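DUF2666 domain-containing protein (Pyrococcus furiosus, PDB 3V68) is of unknown function, a member of the DUF2666 family that may bind double-stranded DNA. Local coordinates at residues Val17-Glu22 with Leu33-Asn38; Leu58-Glu63 with Ser79-Arg84; Lys71-Pro76 with Val104-Ile109; Val148-Ile153 with Leu167-Glu172. All coordinates share one frame; numbering follows the deposited sequence.

Interaction 1. Residues Val17-Glu22 with Leu33-Asn38; sequences VGENVE and LSRVSN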
loop_
_atom_site.group_PDB
_atom_site.type_symbol
_atom_site.label_atom_id
_atom_site.label_comp_id
_atom_site.label_asym_id
_atom_site.label_seq_id
_atom_site.Cartn_x
_atom_site.Cartn_y
_atom_site.Cartn_z
ATOM N N VAL A 17 -11.362 14.293 4.200
ATOM C CA VAL A 17 -10.431 14.209 5.330
ATOM C C VAL A 17 -9.231 15.129 5.130
ATOM O O VAL A 17 -8.940 15.556 4.010
ATOM C CB VAL A 17 -9.943 12.752 5.618
ATOM C CG1 VAL A 17 -11.113 11.836 5.985
ATOM C CG2 VAL A 17 -9.124 12.187 4.443
ATOM N N GLY A 18 -8.553 15.449 6.226
ATOM C CA GLY A 18 -7.394 16.336 6.165
ATOM C C GLY A 18 -6.530 16.226 7.399
ATOM O O GLY A 18 -7.036 16.161 8.524
ATOM N N GLU A 19 -5.218 16.193 7.189
ATOM C CA GLU A 19 -4.266 16.165 8.294
ATOM C C GLU A 19 -2.967 16.833 7.874
ATOM O O GLU A 19 -2.597 16.805 6.703
ATOM C CB GLU A 19 -4.005 14.726 8.747
ATOM C CG GLU A 19 -3.332 14.608 10.105
ATOM C CD GLU A 19 -3.588 13.271 10.769
ATOM O OE1 GLU A 19 -2.624 12.496 10.935
ATOM O OE2 GLU A 19 -4.754 13.003 11.126
ATOM N N ASN A 20 -2.292 17.451 8.835
ATOM C CA ASN A 20 -0.983 18.033 8.595
ATOM C C ASN A 20 -0.087 17.855 9.809
ATOM O O ASN A 20 -0.538 17.414 10.870
ATOM C CB ASN A 20 -1.111 19.522 8.245
ATOM C CG ASN A 20 -1.540 20.367 9.430
ATOM O OD1 ASN A 20 -2.129 19.861 10.383
ATOM N ND2 ASN A 20 -1.248 21.663 9.373
ATOM N N VAL A 21 1.185 18.185 9.635
ATOM C CA VAL A 21 2.131 18.254 10.736
ATOM C C VAL A 21 2.471 19.718 10.962
ATOM O O VAL A 21 2.673 20.467 10.005
ATOM C CB VAL A 21 3.404 17.433 10.438
ATOM C CG1 VAL A 21 4.451 17.615 11.535
ATOM C CG2 VAL A 21 3.042 15.972 10.301
ATOM N N GLU A 22 2.501 20.123 12.228
ATOM C CA GLU A 22 2.888 21.483 12.590
ATOM C C GLU A 22 4.077 21.475 13.547
ATOM O O GLU A 22 4.841 22.441 13.608
ATOM C CB GLU A 22 1.700 22.235 13.192
ATOM C CG GLU A 22 0.646 22.600 12.154
ATOM C CD GLU A 22 -0.610 23.197 12.758
ATOM O OE1 GLU A 22 -0.518 23.847 13.819
ATOM O OE2 GLU A 22 -1.691 23.021 12.154
ATOM N N LEU A 33 3.041 10.102 8.041
ATOM C CA LEU A 33 3.212 9.305 6.830
ATOM C C LEU A 33 2.594 7.916 6.970
ATOM O O LEU A 33 2.057 7.372 6.003
ATOM C CB LEU A 33 4.690 9.189 6.458
ATOM C CG LEU A 33 5.406 10.471 6.020
ATOM C CD1 LEU A 33 6.899 10.195 5.908
ATOM C CD2 LEU A 33 4.834 11.014 4.715
ATOM N N SER A 34 2.671 7.365 8.182
ATOM C CA SER A 34 2.042 6.090 8.519
ATOM C C SER A 34 0.537 6.169 8.306
ATOM O O SER A 34 -0.053 5.315 7.644
ATOM C CB SER A 34 2.331 5.730 9.979
ATOM O OG SER A 34 3.687 5.368 10.159
ATOM N N ARG A 35 -0.074 7.209 8.862
ATOM C CA ARG A 35 -1.508 7.429 8.715
ATOM C C ARG A 35 -1.919 7.703 7.265
ATOM O O ARG A 35 -2.942 7.192 6.802
ATOM C CB ARG A 35 -1.974 8.516 9.684
ATOM C CG ARG A 35 -1.985 8.005 11.126
ATOM C CD ARG A 35 -2.135 9.122 12.156
ATOM N NE ARG A 35 -3.307 9.976 11.949
ATOM C CZ ARG A 35 -4.563 9.630 12.235
ATOM N NH1 ARG A 35 -4.842 8.432 12.735
ATOM N NH2 ARG A 35 -5.545 10.495 12.026
ATOM N N VAL A 36 -1.107 8.464 6.534
ATOM C CA VAL A 36 -1.366 8.678 5.112
ATOM C C VAL A 36 -1.343 7.350 4.352
ATOM O O VAL A 36 -2.261 7.058 3.583
ATOM C CB VAL A 36 -0.369 9.691 4.505
ATOM C CG1 VAL A 36 -0.443 9.691 2.986
ATOM C CG2 VAL A 36 -0.639 11.092 5.049
ATOM N N SER A 37 -0.305 6.546 4.586
ATOM C CA SER A 37 -0.186 5.232 3.948
ATOM C C SER A 37 -1.416 4.368 4.232
ATOM O O SER A 37 -2.012 3.805 3.314
ATOM C CB SER A 37 1.085 4.519 4.419
ATOM O OG SER A 37 1.092 3.161 4.002
ATOM N N ASN A 38 -1.808 4.277 5.500
ATOM C CA ASN A 38 -2.969 3.469 5.880
ATOM C C ASN A 38 -4.248 3.967 5.204
ATOM O O ASN A 38 -5.064 3.172 4.723
ATOM C CB ASN A 38 -3.161 3.487 7.401
ATOM C CG ASN A 38 -2.015 2.826 8.154
ATOM O OD1 ASN A 38 -1.241 2.044 7.595
ATOM N ND2 ASN A 38 -1.903 3.144 9.441
#
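The carboxylate of Glu-19 and the guanidinium of Arg-35 lie edge against edge in almost one plane, their planes only 5° apart. Neither group presents a face to the other; the acid sits at the NE side of the guanidinium, where NE and NH2 reach its two oxygens in a side-on, bidentate salt bridge. Arg-35 NE donates to Glu-19 OE1 at 2.8 Å and Arg-35 NH2 to Glu-19 OE2 at 2.8 Å, both bonds close to straight at 172°. Each oxygen accepts through its syn lone pair, the one on the side of its twin, and the two parallel bonds hold both flat groups against rotation. The third nitrogen, NH1, is taken by the carbonyl oxygen of Gly-120.

The pair spans the gap between the outer strand 15-20 and helix 26-43, which packs on one face of the four-stranded antiparallel sheet. The Val-36 side chain, next along the helix, packs on Phe-8 and Phe-139 of that sheet, while Arg-35 reaches across to the strand at its edge.

Glu-19 comes out extended, its CG anti to the backbone N (chi1 -165°), whereas the arginine chain bends at chi3, and the two side chains cross at about a right angle. Were Arg-35 an alanine, the Glu-19 carboxylate would probably be left without its cationic mate, and Gly-120 O without this donor. Glu-19 also touches Ile-123 of the loop that carries on from Gly-120, and about one turn on from Arg-35, Asn-38 ND2 donates to the carbonyl oxygens of Phe-118 and Gly-121.

Interaction 2. Residues Leu58-Glu63 with Ser79-Arg84; sequences LSIKIE and SRQIGR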
loop_
_atom_site.group_PDB
_atom_site.type_symbol
_atom_site.label_atom_id
_atom_site.label_comp_id
_atom_site.label_asym_id
_atom_site.label_seq_id
_atom_site.Cartn_x
_atom_site.Cartn_y
_atom_site.Cartn_z
ATOM N N LEU A 58 -12.512 -9.104 -3.021
ATOM C CA LEU A 58 -12.488 -9.118 -1.561
ATOM C C LEU A 58 -13.394 -10.200 -0.965
ATOM O O LEU A 58 -13.400 -10.414 0.250
ATOM C CB LEU A 58 -12.835 -7.731 -1.009
ATOM C CG LEU A 58 -11.931 -6.567 -1.447
ATOM C CD1 LEU A 58 -12.442 -5.246 -0.888
ATOM C CD2 LEU A 58 -10.475 -6.791 -1.052
ATOM N N SER A 59 -14.143 -10.886 -1.828
ATOM C CA SER A 59 -14.981 -12.015 -1.415
ATOM C C SER A 59 -14.268 -13.362 -1.553
ATOM O O SER A 59 -14.820 -14.399 -1.174
ATOM C CB SER A 59 -16.296 -12.032 -2.202
ATOM O OG SER A 59 -17.076 -10.889 -1.907
ATOM N N ILE A 60 -13.050 -13.347 -2.094
ATOM C CA ILE A 60 -12.240 -14.563 -2.220
ATOM C C ILE A 60 -11.887 -15.085 -0.831
ATOM O O ILE A 60 -11.420 -14.330 0.027
ATOM C CB ILE A 60 -10.952 -14.332 -3.058
ATOM C CG1 ILE A 60 -11.308 -14.007 -4.515
ATOM C CG2 ILE A 60 -10.024 -15.554 -2.996
ATOM C CD1 ILE A 60 -10.126 -13.567 -5.361
ATOM N N LYS A 61 -12.127 -16.376 -0.615
ATOM C CA LYS A 61 -11.884 -16.989 0.686
ATOM C C LYS A 61 -10.490 -17.591 0.777
ATOM O O LYS A 61 -10.113 -18.456 -0.020
ATOM C CB LYS A 61 -12.972 -18.019 1.023
ATOM C CG LYS A 61 -14.387 -17.430 1.154
ATOM C CD LYS A 61 -14.695 -16.868 2.552
ATOM C CE LYS A 61 -14.123 -15.467 2.784
ATOM N NZ LYS A 61 -14.651 -14.444 1.833
ATOM N N ILE A 62 -9.724 -17.095 1.744
ATOM C CA ILE A 62 -8.385 -17.588 2.024
ATOM C C ILE A 62 -8.397 -18.100 3.463
ATOM O O ILE A 62 -8.399 -17.317 4.415
ATOM C CB ILE A 62 -7.314 -16.478 1.837
ATOM C CG1 ILE A 62 -7.438 -15.792 0.462
ATOM C CG2 ILE A 62 -5.914 -17.037 2.051
ATOM C CD1 ILE A 62 -7.001 -16.625 -0.737
ATOM N N GLU A 63 -8.416 -19.422 3.605
ATOM C CA GLU A 63 -8.627 -20.067 4.901
ATOM C C GLU A 63 -7.329 -20.493 5.583
ATOM O O GLU A 63 -6.308 -20.706 4.925
ATOM C CB GLU A 63 -9.533 -21.294 4.736
ATOM C CG GLU A 63 -10.977 -20.981 4.349
ATOM C CD GLU A 63 -11.851 -20.614 5.538
ATOM O OE1 GLU A 63 -11.415 -20.805 6.693
ATOM O OE2 GLU A 63 -12.985 -20.139 5.317
ATOM N N SER A 79 -4.484 -17.257 -8.294
ATOM C CA SER A 79 -4.105 -16.435 -9.441
ATOM C C SER A 79 -5.170 -16.500 -10.539
ATOM O O SER A 79 -5.511 -15.483 -11.144
ATOM C CB SER A 79 -2.739 -16.843 -9.993
ATOM O OG SER A 79 -2.342 -15.962 -11.030
ATOM N N ARG A 80 -5.700 -17.700 -10.772
ATOM C CA ARG A 80 -6.786 -17.900 -11.735
ATOM C C ARG A 80 -8.067 -17.184 -11.291
ATOM O O ARG A 80 -8.745 -16.546 -12.107
ATOM C CB ARG A 80 -7.022 -19.401 -11.944
ATOM C CG ARG A 80 -8.053 -19.772 -13.012
ATOM C CD ARG A 80 -7.851 -21.202 -13.536
ATOM N NE ARG A 80 -7.501 -22.169 -12.489
ATOM C CZ ARG A 80 -6.275 -22.651 -12.276
ATOM N NH1 ARG A 80 -5.253 -22.266 -13.035
ATOM N NH2 ARG A 80 -6.065 -23.520 -11.296
ATOM N N GLN A 81 -8.386 -17.284 -9.999
ATOM C CA GLN A 81 -9.533 -16.575 -9.416
ATOM C C GLN A 81 -9.426 -15.066 -9.615
ATOM O O GLN A 81 -10.403 -14.414 -9.983
ATOM C CB GLN A 81 -9.677 -16.878 -7.919
ATOM C CG GLN A 81 -10.187 -18.269 -7.575
ATOM C CD GLN A 81 -10.333 -18.473 -6.076
ATOM O OE1 GLN A 81 -9.453 -19.038 -5.430
ATOM N NE2 GLN A 81 -11.443 -17.994 -5.514
ATOM N N ILE A 82 -8.237 -14.519 -9.370
ATOM C CA ILE A 82 -7.998 -13.089 -9.538
ATOM C C ILE A 82 -8.127 -12.678 -11.008
ATOM O O ILE A 82 -8.754 -11.664 -11.317
ATOM C CB ILE A 82 -6.617 -12.670 -8.963
ATOM C CG1 ILE A 82 -6.589 -12.893 -7.447
ATOM C CG2 ILE A 82 -6.304 -11.208 -9.294
ATOM C CD1 ILE A 82 -5.205 -12.784 -6.816
ATOM N N GLY A 83 -7.540 -13.473 -11.902
ATOM C CA GLY A 83 -7.596 -13.215 -13.340
ATOM C C GLY A 83 -9.020 -13.090 -13.847
ATOM O O GLY A 83 -9.322 -12.233 -14.677
ATOM N N ARG A 84 -9.897 -13.934 -13.316
ATOM C CA ARG A 84 -11.311 -13.924 -13.700
ATOM C C ARG A 84 -12.055 -12.663 -13.275
ATOM O O ARG A 84 -13.141 -12.369 -13.781
ATOM C CB ARG A 84 -12.010 -15.177 -13.178
ATOM C CG ARG A 84 -11.663 -16.373 -14.013
ATOM C CD ARG A 84 -12.175 -17.668 -13.458
ATOM N NE ARG A 84 -11.999 -18.704 -14.469
ATOM C CZ ARG A 84 -12.001 -20.009 -14.232
ATOM N NH1 ARG A 84 -12.168 -20.473 -13.003
ATOM N NH2 ARG A 84 -11.833 -20.852 -15.240
HETATM O O HOH W 1 -13.205 -18.347 -3.196
HETATM O O HOH W 2 -9.753 -19.708 -2.804
#
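Ile-60 points from its loop toward helix 76-83 and meets two neighbouring side chains there in different ways. Against Gln-81 it lies aslant: Ile-60 CG2 comes within 3.8 Å of Gln-81 NE2, the methyl lying above the amide plane and just out past its nitrogen, in van der Waals contact. Against Ile-82 it stands at about a right angle, with Ile-60 CD1 lying 4.2 Å from Ile-82 CG1. With CG1 beside the backbone N (chi1 -66°), CG2 stands anti to it and meets the glutamine; CG2 and CG1 both border the Gln-81 nitrogen, and CD1 goes on to Ile-82.

Gln-81 runs out extended beyond CG and brings its amide alongside the loop, where two waters join it to the backbone of Lys-61. One accepts from Gln-81 NE2 at 2.9 Å and, weakly, from Lys-61 N; the other donates to Gln-81 OE1 at 2.7 Å and to Lys-61 O at 3.1 Å. Both ends of the amide therefore reach the same residue through water, one at its N-H and the other at its carbonyl, an arrangement consistent with a fixed amide orientation. Lys-61 starts away from the helix and curls back on its own loop, its NZ donating to Ser-59 O at 3.0 Å from above the carbonyl plane.

On the inner side, Ile-82 also packs on Ala-101 and Leu-105 of helix 91-110, and Ile-62 reaches Ile-109 of that helix. The whole is loop-on-helix packing within an all-helical part of the DUF2666 fold: an apolar contact bordered by water bridges, joining the connection between helices 54-58 and 66-73 to helix 76-83.

Interaction 3. Residues Lys71-Pro76 with Val104-Ile109; sequences KALISP and VLTREI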
loop_
_atom_site.group_PDB
_atom_site.type_symbol
_atom_site.label_atom_id
_atom_site.label_comp_id
_atom_site.label_asym_id
_atom_site.label_seq_id
_atom_site.Cartn_x
_atom_site.Cartn_y
_atom_site.Cartn_z
ATOM N N LYS A 71 0.460 -19.655 1.467
ATOM C CA LYS A 71 0.453 -20.676 0.421
ATOM C C LYS A 71 -0.717 -20.466 -0.552
ATOM O O LYS A 71 -0.553 -20.609 -1.765
ATOM C CB LYS A 71 0.417 -22.079 1.038
ATOM C CG LYS A 71 0.505 -23.230 0.027
ATOM C CD LYS A 71 1.942 -23.515 -0.404
ATOM C CE LYS A 71 2.032 -24.703 -1.359
ATOM N NZ LYS A 71 1.551 -25.980 -0.752
ATOM N N ALA A 72 -1.883 -20.104 -0.026
ATOM C CA ALA A 72 -3.046 -19.845 -0.869
ATOM C C ALA A 72 -2.819 -18.632 -1.770
ATOM O O ALA A 72 -3.133 -18.668 -2.951
ATOM C CB ALA A 72 -4.293 -19.659 -0.027
ATOM N N LEU A 73 -2.246 -17.567 -1.213
ATOM C CA LEU A 73 -2.048 -16.330 -1.967
ATOM C C LEU A 73 -1.097 -16.464 -3.160
ATOM O O LEU A 73 -1.226 -15.726 -4.146
ATOM C CB LEU A 73 -1.592 -15.199 -1.040
ATOM C CG LEU A 73 -2.668 -14.578 -0.137
ATOM C CD1 LEU A 73 -2.020 -13.772 0.984
ATOM C CD2 LEU A 73 -3.653 -13.706 -0.917
ATOM N N ILE A 74 -0.155 -17.402 -3.075
ATOM C CA ILE A 74 0.806 -17.636 -4.157
ATOM C C ILE A 74 0.371 -18.765 -5.104
ATOM O O ILE A 74 1.068 -19.062 -6.076
ATOM C CB ILE A 74 2.244 -17.920 -3.620
ATOM C CG1 ILE A 74 2.290 -19.224 -2.813
ATOM C CG2 ILE A 74 2.756 -16.746 -2.787
ATOM C CD1 ILE A 74 3.701 -19.733 -2.541
ATOM N N SER A 75 -0.777 -19.377 -4.812
ATOM C CA SER A 75 -1.251 -20.559 -5.541
ATOM C C SER A 75 -1.775 -20.238 -6.944
ATOM O O SER A 75 -2.292 -19.144 -7.180
ATOM C CB SER A 75 -2.316 -21.305 -4.726
ATOM O OG SER A 75 -3.556 -20.617 -4.731
ATOM N N PRO A 76 -1.631 -21.191 -7.887
ATOM C CA PRO A 76 -2.226 -21.044 -9.219
ATOM C C PRO A 76 -3.751 -20.871 -9.166
ATOM O O PRO A 76 -4.312 -20.100 -9.952
ATOM C CB PRO A 76 -1.863 -22.364 -9.910
ATOM C CG PRO A 76 -0.638 -22.821 -9.220
ATOM C CD PRO A 76 -0.812 -22.413 -7.786
ATOM N N VAL A 104 -3.944 -5.841 -3.556
ATOM C CA VAL A 104 -5.118 -5.432 -2.783
ATOM C C VAL A 104 -5.590 -6.593 -1.912
ATOM O O VAL A 104 -5.816 -6.429 -0.709
ATOM C CB VAL A 104 -6.261 -4.931 -3.709
ATOM C CG1 VAL A 104 -7.584 -4.846 -2.960
ATOM C CG2 VAL A 104 -5.901 -3.577 -4.294
ATOM N N LEU A 105 -5.712 -7.767 -2.527
ATOM C CA LEU A 105 -6.139 -8.965 -1.813
ATOM C C LEU A 105 -5.154 -9.335 -0.698
ATOM O O LEU A 105 -5.556 -9.625 0.424
ATOM C CB LEU A 105 -6.321 -10.137 -2.783
ATOM C CG LEU A 105 -6.810 -11.458 -2.182
ATOM C CD1 LEU A 105 -8.197 -11.288 -1.574
ATOM C CD2 LEU A 105 -6.806 -12.570 -3.220
ATOM N N THR A 106 -3.864 -9.304 -1.017
ATOM C CA THR A 106 -2.823 -9.632 -0.047
ATOM C C THR A 106 -2.884 -8.739 1.199
ATOM O O THR A 106 -2.827 -9.239 2.327
ATOM C CB THR A 106 -1.427 -9.589 -0.709
ATOM O OG1 THR A 106 -1.391 -10.538 -1.780
ATOM C CG2 THR A 106 -0.325 -9.925 0.294
ATOM N N ARG A 107 -3.032 -7.430 1.003
ATOM C CA ARG A 107 -3.156 -6.511 2.128
ATOM C C ARG A 107 -4.373 -6.845 2.991
ATOM O O ARG A 107 -4.264 -6.922 4.208
ATOM C CB ARG A 107 -3.236 -5.052 1.660
ATOM C CG ARG A 107 -3.547 -4.050 2.800
ATOM C CD ARG A 107 -3.503 -2.582 2.344
ATOM N NE ARG A 107 -2.126 -2.150 2.126
ATOM C CZ ARG A 107 -1.441 -1.340 2.928
ATOM N NH1 ARG A 107 -2.004 -0.800 4.007
ATOM N NH2 ARG A 107 -0.188 -1.037 2.620
ATOM N N GLU A 108 -5.527 -7.044 2.357
ATOM C CA GLU A 108 -6.756 -7.268 3.114
ATOM C C GLU A 108 -6.748 -8.605 3.850
ATOM O O GLU A 108 -7.216 -8.692 4.988
ATOM C CB GLU A 108 -7.991 -7.117 2.219
ATOM C CG GLU A 108 -8.204 -5.692 1.695
ATOM C CD GLU A 108 -8.148 -4.626 2.787
ATOM O OE1 GLU A 108 -8.992 -4.666 3.710
ATOM O OE2 GLU A 108 -7.265 -3.742 2.717
ATOM N N ILE A 109 -6.184 -9.631 3.218
ATOM C CA ILE A 109 -6.113 -10.963 3.834
ATOM C C ILE A 109 -5.128 -11.008 5.005
ATOM O O ILE A 109 -5.369 -11.703 5.994
ATOM C CB ILE A 109 -5.777 -12.075 2.792
ATOM C CG1 ILE A 109 -6.907 -12.236 1.756
ATOM C CG2 ILE A 109 -5.471 -13.418 3.478
ATOM C CD1 ILE A 109 -8.285 -12.610 2.332
#
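The last turn of helix 66-73 comes up to the long helix 91-110 with Leu-73 opposite Thr-106, their CA atoms 7.0 Å apart. Leu-73 is the one residue of 71-76 that makes the contact, and its two methyls go to different places. CD2 lies against Leu-105, 4.1 Å from Leu-105 CD2, and also rests 4.0 Å from Thr-106 OG1. CD1 faces the next turn of the helix, 4.3 Å from Ile-109 CG2. The isobutyl group is thereby set among three side chains from two successive turns.

The Leu-105 chain has CG anti to the backbone N (chi1 -178°), which brings its branch point as well as CD2 to Leu-73. Thr-106 meets the leucine through its hydroxyl oxygen in simple van der Waals contact; the polar need of that hydroxyl is met within its own helix by the carbonyl oxygen of Lys-102.

Just past Leu-73 the chain turns sharply. Ala-72 O accepts both Ser-75 N and Ser-75 OG, the latter at 2.7 Å, and Ser-75 OG is also hydrogen-bonded to Val-78 N as the N-cap of the following helix. Leu-105 extends the apolar layer to Val-78 and Ile-82 of that helix. This is helix-on-helix packing within the helical part of the DUF2666 fold, a leucine from the end of helix 66-73 set against the side of helix 91-110.

Interaction 4. Residues Val148-Ile153 with Leu167-Glu172; sequences VVKRMI and LASINE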
loop_
_atom_site.group_PDB
_atom_site.type_symbol
_atom_site.label_atom_id
_atom_site.label_comp_id
_atom_site.label_asym_id
_atom_site.label_seq_id
_atom_site.Cartn_x
_atom_site.Cartn_y
_atom_site.Cartn_z
ATOM N N VAL A 148 7.857 16.686 -2.193
ATOM C CA VAL A 148 6.943 15.847 -2.966
ATOM C C VAL A 148 5.606 16.567 -3.099
ATOM O O VAL A 148 5.021 17.016 -2.110
ATOM C CB VAL A 148 6.714 14.450 -2.304
ATOM C CG1 VAL A 148 5.568 13.701 -2.996
ATOM C CG2 VAL A 148 7.977 13.613 -2.349
ATOM N N VAL A 149 5.132 16.691 -4.329
ATOM C CA VAL A 149 3.806 17.235 -4.573
ATOM C C VAL A 149 3.062 16.245 -5.450
ATOM O O VAL A 149 3.407 16.053 -6.619
ATOM C CB VAL A 149 3.867 18.632 -5.220
ATOM C CG1 VAL A 149 2.480 19.106 -5.614
ATOM C CG2 VAL A 149 4.529 19.633 -4.276
ATOM N N LYS A 150 2.056 15.600 -4.869
ATOM C CA LYS A 150 1.249 14.619 -5.585
ATOM C C LYS A 150 -0.211 14.974 -5.379
ATOM O O LYS A 150 -0.814 14.653 -4.346
ATOM C CB LYS A 150 1.580 13.194 -5.123
ATOM C CG LYS A 150 2.950 12.714 -5.603
ATOM C CD LYS A 150 3.329 11.331 -5.088
ATOM C CE LYS A 150 4.679 10.906 -5.670
ATOM N NZ LYS A 150 5.073 9.515 -5.304
ATOM N N ARG A 151 -0.769 15.683 -6.355
ATOM C CA ARG A 151 -2.131 16.174 -6.235
ATOM C C ARG A 151 -2.844 16.296 -7.576
ATOM O O ARG A 151 -2.207 16.365 -8.632
ATOM C CB ARG A 151 -2.161 17.513 -5.479
ATOM C CG ARG A 151 -1.414 18.639 -6.153
ATOM C CD ARG A 151 -1.178 19.803 -5.203
ATOM N NE ARG A 151 -0.385 20.852 -5.840
ATOM C CZ ARG A 151 0.340 21.761 -5.190
ATOM N NH1 ARG A 151 0.399 21.758 -3.861
ATOM N NH2 ARG A 151 1.024 22.668 -5.875
ATOM N N MET A 152 -4.169 16.292 -7.521
ATOM C CA MET A 152 -4.989 16.607 -8.685
ATOM C C MET A 152 -6.417 16.946 -8.298
ATOM O O MET A 152 -6.914 16.518 -7.252
ATOM C CB MET A 152 -4.970 15.475 -9.720
ATOM C CG MET A 152 -5.680 14.222 -9.299
ATOM S SD MET A 152 -5.530 12.934 -10.543
ATOM C CE MET A 152 -6.088 11.563 -9.561
ATOM N N ILE A 153 -7.057 17.734 -9.154
ATOM C CA ILE A 153 -8.476 18.028 -9.057
ATOM C C ILE A 153 -9.257 16.851 -9.638
ATOM O O ILE A 153 -8.843 16.262 -10.640
ATOM C CB ILE A 153 -8.820 19.327 -9.843
ATOM C CG1 ILE A 153 -7.956 20.512 -9.370
ATOM C CG2 ILE A 153 -10.319 19.639 -9.796
ATOM C CD1 ILE A 153 -7.949 20.771 -7.863
ATOM N N LEU A 167 -3.180 7.686 -5.605
ATOM C CA LEU A 167 -3.212 7.161 -4.242
ATOM C C LEU A 167 -2.102 6.132 -4.010
ATOM O O LEU A 167 -1.438 6.154 -2.974
ATOM C CB LEU A 167 -4.581 6.559 -3.922
ATOM C CG LEU A 167 -5.760 7.532 -3.818
ATOM C CD1 LEU A 167 -7.052 6.744 -3.733
ATOM C CD2 LEU A 167 -5.613 8.456 -2.614
ATOM N N ALA A 168 -1.889 5.250 -4.985
ATOM C CA ALA A 168 -0.811 4.264 -4.912
ATOM C C ALA A 168 0.567 4.930 -4.881
ATOM O O ALA A 168 1.455 4.494 -4.137
ATOM C CB ALA A 168 -0.910 3.269 -6.073
ATOM N N SER A 169 0.730 5.979 -5.685
ATOM C CA SER A 169 1.969 6.756 -5.730
ATOM C C SER A 169 2.245 7.454 -4.399
ATOM O O SER A 169 3.381 7.477 -3.930
ATOM C CB SER A 169 1.920 7.782 -6.864
ATOM O OG SER A 169 3.194 8.379 -7.055
ATOM N N ILE A 170 1.197 8.009 -3.790
ATOM C CA ILE A 170 1.320 8.641 -2.476
ATOM C C ILE A 170 1.714 7.602 -1.428
ATOM O O ILE A 170 2.583 7.853 -0.592
ATOM C CB ILE A 170 0.022 9.374 -2.076
ATOM C CG1 ILE A 170 -0.148 10.625 -2.942
ATOM C CG2 ILE A 170 0.036 9.750 -0.585
ATOM C CD1 ILE A 170 -1.542 11.215 -2.926
ATOM N N ASN A 171 1.102 6.421 -1.498
ATOM C CA ASN A 171 1.457 5.344 -0.589
ATOM C C ASN A 171 2.934 4.980 -0.719
ATOM O O ASN A 171 3.617 4.776 0.281
ATOM C CB ASN A 171 0.584 4.114 -0.847
ATOM C CG ASN A 171 0.866 2.989 0.125
ATOM O OD1 ASN A 171 1.227 1.872 -0.277
ATOM N ND2 ASN A 171 0.703 3.268 1.407
ATOM N N GLU A 172 3.418 4.916 -1.956
ATOM C CA GLU A 172 4.822 4.600 -2.210
ATOM C C GLU A 172 5.755 5.629 -1.589
ATOM O O GLU A 172 6.768 5.267 -1.006
ATOM C CB GLU A 172 5.076 4.442 -3.708
ATOM C CG GLU A 172 4.542 3.122 -4.235
ATOM C CD GLU A 172 4.361 3.101 -5.735
ATOM O OE1 GLU A 172 4.396 4.182 -6.366
ATOM O OE2 GLU A 172 4.175 1.987 -6.274
#
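Lys-150 reaches from the outer strand 146-153 to the side of helix 160-181 and gives its ammonium group to Ser-169 twice over. NZ donates to Ser-169 OG at 2.8 Å and to Ser-169 O at 3.0 Å, so hydroxyl and carbonyl of one residue are both engaged. The approach to the carbonyl is from above its plane, with a C=O...N angle of 111°. A third hydrogen bond joins NZ to Thr-173 OG1, one turn farther along the helix, and three oxygens thus surround the nitrogen. Ser-169 OG stands anti to the backbone N (chi1 -170°), beside its own carbonyl carbon, where lysine can meet both oxygens.

The fold here is a helix packed on one face of an antiparallel sheet, the strand being tied to its neighbour by backbone bonds such as those of Lys-150 with Phe-139. Nearer the strand, the lysine stem makes an apolar contact, Lys-150 CB touching Ile-170 CG1 at 3.8 Å. Ile-170 CD1 goes on to the backbone, in van der Waals contact with Lys-150 O at 3.8 Å. With a methionine here the three N-H donors are gone, and the Ser-169 hydroxyl and carbonyl and the Thr-173 hydroxyl would probably be left without this partner.

Glu-172 OE1 is 5.5 Å from Lys-150 NZ, too far for a salt bridge, though its charge may still favour the ammonium; that oxygen is hydrogen-bonded to Ser-241 OG.

From the N terminus, interaction 1 closes first, a short strand-to-helix loop from 15-20 to helix 26-43. Interactions 2 and 3 follow and cross: 58-63 opens, 71-76 opens inside it, 79-84 closes the first and 104-109 the second. They touch directly, Ile-62 on Ala-72 and Ile-82 on Leu-105, and tie the helices of 54-110 together. Interaction 4, in the second DUF2666 range, repeats the strand-to-helix closure of interaction 1 at the other edge of the same sheet. Those two meet where Val-36 packs on Ile-170, so helices 26-43 and 160-181 lie side by side. The centres of interactions 1 and 2 are about 31 Å apart.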